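PDB 1V2A: glutathione transferase gst1-6 from Anopheles dirus, which probably catalyses the conjugation of glutathione to electrophilic compounds, releasing a halide and giving an S-substituted glutathione, as a homodimeric transferase of detoxification. Local coordinates for residues M1-S6 against I51-D56. Sequence-based numbering, arbitrary orientation.
Sequences MDYYYS and IPTLVD. With GTS (glutathione sulfonic acid), chain F.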
loop_
_atom_site.group_PDB
_atom_site.type_symbol
_atom_site.label_atom_id
_atom_site.label_comp_id
_atom_site.label_asym_id
_atom_site.label_seq_id
_atom_site.Cartn_x
_atom_site.Cartn_y
_atom_site.Cartn_z
ATOM N N MET B 1 19.564 6.014 14.894
ATOM C CA MET B 1 19.011 5.715 13.551
ATOM C C MET B 1 18.854 6.998 12.749
ATOM O O MET B 1 18.484 8.033 13.296
ATOM C CB MET B 1 17.657 5.006 13.696
ATOM C CG MET B 1 16.651 5.750 14.556
ATOM S SD MET B 1 15.209 4.739 14.995
ATOM C CE MET B 1 15.831 3.932 16.459
ATOM N N ASP B 2 19.158 6.941 11.456
ATOM C CA ASP B 2 19.023 8.117 10.605
ATOM C C ASP B 2 17.646 8.114 9.953
ATOM O O ASP B 2 17.086 7.054 9.650
ATOM C CB ASP B 2 20.102 8.147 9.515
ATOM C CG ASP B 2 21.504 8.105 10.082
ATOM O OD1 ASP B 2 21.711 8.612 11.209
ATOM O OD2 ASP B 2 22.407 7.577 9.392
ATOM N N TYR B 3 17.105 9.308 9.738
ATOM C CA TYR B 3 15.789 9.445 9.141
ATOM C C TYR B 3 15.778 10.526 8.068
ATOM O O TYR B 3 15.564 11.704 8.360
ATOM C CB TYR B 3 14.762 9.776 10.230
ATOM C CG TYR B 3 13.329 9.758 9.751
ATOM C CD1 TYR B 3 12.741 8.576 9.295
ATOM C CD2 TYR B 3 12.556 10.920 9.758
ATOM C CE1 TYR B 3 11.412 8.552 8.859
ATOM C CE2 TYR B 3 11.228 10.907 9.324
ATOM C CZ TYR B 3 10.663 9.720 8.879
ATOM O OH TYR B 3 9.349 9.701 8.473
ATOM N N TYR B 4 16.026 10.129 6.824
ATOM C CA TYR B 4 16.009 11.084 5.721
ATOM C C TYR B 4 14.552 11.470 5.546
ATOM O O TYR B 4 13.683 10.603 5.437
ATOM C CB TYR B 4 16.574 10.439 4.463
ATOM C CG TYR B 4 17.987 9.965 4.688
ATOM C CD1 TYR B 4 18.239 8.743 5.312
ATOM C CD2 TYR B 4 19.069 10.785 4.378
ATOM C CE1 TYR B 4 19.535 8.352 5.630
ATOM C CE2 TYR B 4 20.368 10.408 4.690
ATOM C CZ TYR B 4 20.597 9.194 5.317
ATOM O OH TYR B 4 21.879 8.839 5.642
ATOM N N TYR B 5 14.284 12.771 5.527
ATOM C CA TYR B 5 12.910 13.229 5.436
ATOM C C TYR B 5 12.786 14.733 5.190
ATOM O O TYR B 5 13.768 15.443 4.951
ATOM C CB TYR B 5 12.217 12.938 6.764
ATOM C CG TYR B 5 12.594 13.968 7.790
ATOM C CD1 TYR B 5 11.629 14.770 8.381
ATOM C CD2 TYR B 5 13.936 14.239 8.068
ATOM C CE1 TYR B 5 11.984 15.828 9.212
ATOM C CE2 TYR B 5 14.305 15.293 8.897
ATOM C CZ TYR B 5 13.322 16.089 9.460
ATOM O OH TYR B 5 13.670 17.181 10.224
ATOM N N SER B 6 11.543 15.192 5.293
ATOM C CA SER B 6 11.169 16.590 5.159
ATOM C C SER B 6 9.744 16.707 5.677
ATOM O O SER B 6 8.846 16.051 5.162
ATOM C CB SER B 6 11.214 17.037 3.707
ATOM O OG SER B 6 10.772 18.380 3.613
ATOM N N ILE B 51 11.716 9.544 0.215
ATOM C CA ILE B 51 11.667 9.776 1.648
ATOM C C ILE B 51 10.215 9.546 2.036
ATOM O O ILE B 51 9.304 9.807 1.247
ATOM C CB ILE B 51 12.106 11.212 2.023
ATOM C CG1 ILE B 51 11.353 12.239 1.178
ATOM C CG2 ILE B 51 13.595 11.359 1.822
ATOM C CD1 ILE B 51 11.806 13.682 1.412
ATOM N N PRO B 52 9.970 9.063 3.256
ATOM C CA PRO B 52 10.948 8.732 4.288
ATOM C C PRO B 52 11.791 7.490 4.035
ATOM O O PRO B 52 11.346 6.543 3.399
ATOM C CB PRO B 52 10.080 8.584 5.527
ATOM C CG PRO B 52 8.842 7.975 4.962
ATOM C CD PRO B 52 8.600 8.784 3.723
ATOM N N THR B 53 13.013 7.517 4.556
ATOM C CA THR B 53 13.957 6.406 4.460
ATOM C C THR B 53 14.645 6.323 5.813
ATOM O O THR B 53 15.295 7.278 6.233
ATOM C CB THR B 53 15.040 6.642 3.396
ATOM O OG1 THR B 53 14.456 6.572 2.095
ATOM C CG2 THR B 53 16.121 5.580 3.495
ATOM N N LEU B 54 14.495 5.188 6.489
ATOM C CA LEU B 54 15.096 4.977 7.802
ATOM C C LEU B 54 16.350 4.109 7.673
ATOM O O LEU B 54 16.484 3.361 6.711
ATOM C CB LEU B 54 14.083 4.285 8.720
ATOM C CG LEU B 54 14.492 3.929 10.156
ATOM C CD1 LEU B 54 14.700 5.204 10.953
ATOM C CD2 LEU B 54 13.412 3.070 10.814
ATOM N N VAL B 55 17.272 4.227 8.629
ATOM C CA VAL B 55 18.496 3.426 8.629
ATOM C C VAL B 55 18.882 3.090 10.074
ATOM O O VAL B 55 19.621 3.826 10.716
ATOM C CB VAL B 55 19.676 4.173 7.935
ATOM C CG1 VAL B 55 20.884 3.246 7.822
ATOM C CG2 VAL B 55 19.257 4.642 6.541
ATOM N N ASP B 56 18.360 1.978 10.581
ATOM C CA ASP B 56 18.621 1.530 11.948
ATOM C C ASP B 56 19.795 0.551 11.979
ATOM O O ASP B 56 19.690 -0.568 11.476
ATOM C CB ASP B 56 17.375 0.843 12.515
ATOM C CG ASP B 56 17.360 0.808 14.034
ATOM O OD1 ASP B 56 18.430 1.030 14.654
ATOM O OD2 ASP B 56 16.273 0.556 14.606
HETATM N N1 GTS F . 4.919 5.432 -0.457
HETATM C CA1 GTS F . 6.037 6.241 -0.064
HETATM C C1 GTS F . 6.010 6.252 1.444
HETATM O O11 GTS F . 7.080 6.330 2.019
HETATM O O12 GTS F . 4.929 6.162 2.044
HETATM C CB1 GTS F . 5.859 7.611 -0.677
HETATM C CG1 GTS F . 6.994 8.602 -0.350
HETATM C CD1 GTS F . 7.252 9.564 -1.497
HETATM O OE1 GTS F . 6.612 9.513 -2.561
HETATM N N2 GTS F . 8.206 10.456 -1.240
HETATM C CA2 GTS F . 8.578 11.473 -2.230
HETATM C C2 GTS F . 9.964 11.217 -2.718
HETATM O O2 GTS F . 10.855 10.878 -1.930
HETATM C CB2 GTS F . 8.594 12.903 -1.697
HETATM S SG2 GTS F . 7.040 13.619 -1.068
HETATM O O1S GTS F . 6.487 12.885 0.024
HETATM O O2S GTS F . 7.365 14.931 -0.639
HETATM O O3S GTS F . 6.056 13.678 -2.111
HETATM N N3 GTS F . 10.128 11.397 -4.021
HETATM C CA3 GTS F . 11.412 11.199 -4.629
HETATM C C3 GTS F . 11.319 10.325 -5.826
HETATM O O31 GTS F . 12.367 10.120 -6.419
HETATM O O32 GTS F . 10.205 9.881 -6.149
#
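Tyr4 and Thr53 face each other as an antiparallel hydrogen-bonded pair, Tyr4 N giving its hydrogen to Thr53 O (3.0 Å) and Thr53 N returning one to Tyr4 O. Asp2 and Val55 repeat the exchange, though Asp2 N stands well above the carbonyl plane of Val55. Between them Tyr3 and Leu54, a non-hydrogen-bonded pair, point to the other face.

The Tyr4 side chain runs along strand 53-56 from Thr53 toward Val55. CB lies 4.1 Å from Ile51 CG2; CG anti to the carbonyl carbon (chi1 -59°) brings the ring edge to Thr53 O, in the ring plane and 3.4 Å from CD1. CE1 then meets Val55 CG2 at 3.8 Å, a methyl of a beta-branched side chain suited to a flat aromatic rim, and OH is hydrogen-bonded to Lys29 NZ. On the opposite face Tyr3 lies alongside Pro52, OH 3.2 Å from Pro52 CB; its ring fills the buried face and its hydroxyl hydrogen-bonds to Cys12 O. The unbranched Met1 side chain lies obliquely across that of Leu54, with CB, CG and SD close to CD1.

The Ile51-Pro52 peptide bond is cis, a hallmark of thioredoxin-like folds, and turns the Ile51 backbone to glutathione sulfonic acid: Ile51 N donates a hydrogen bond to the ligand's O2 (2.7 Å), and the ligand's N2 donates one to Ile51 O (2.8 Å).

Strands 2-5 and 53-56 are the central pair of the four-stranded sheet, between 27-30 and 59-62. Helix 36-45 packs against Tyr4 and Thr53, whereas helices 13-22 and 64-75 cover Tyr3 and apolar Leu54.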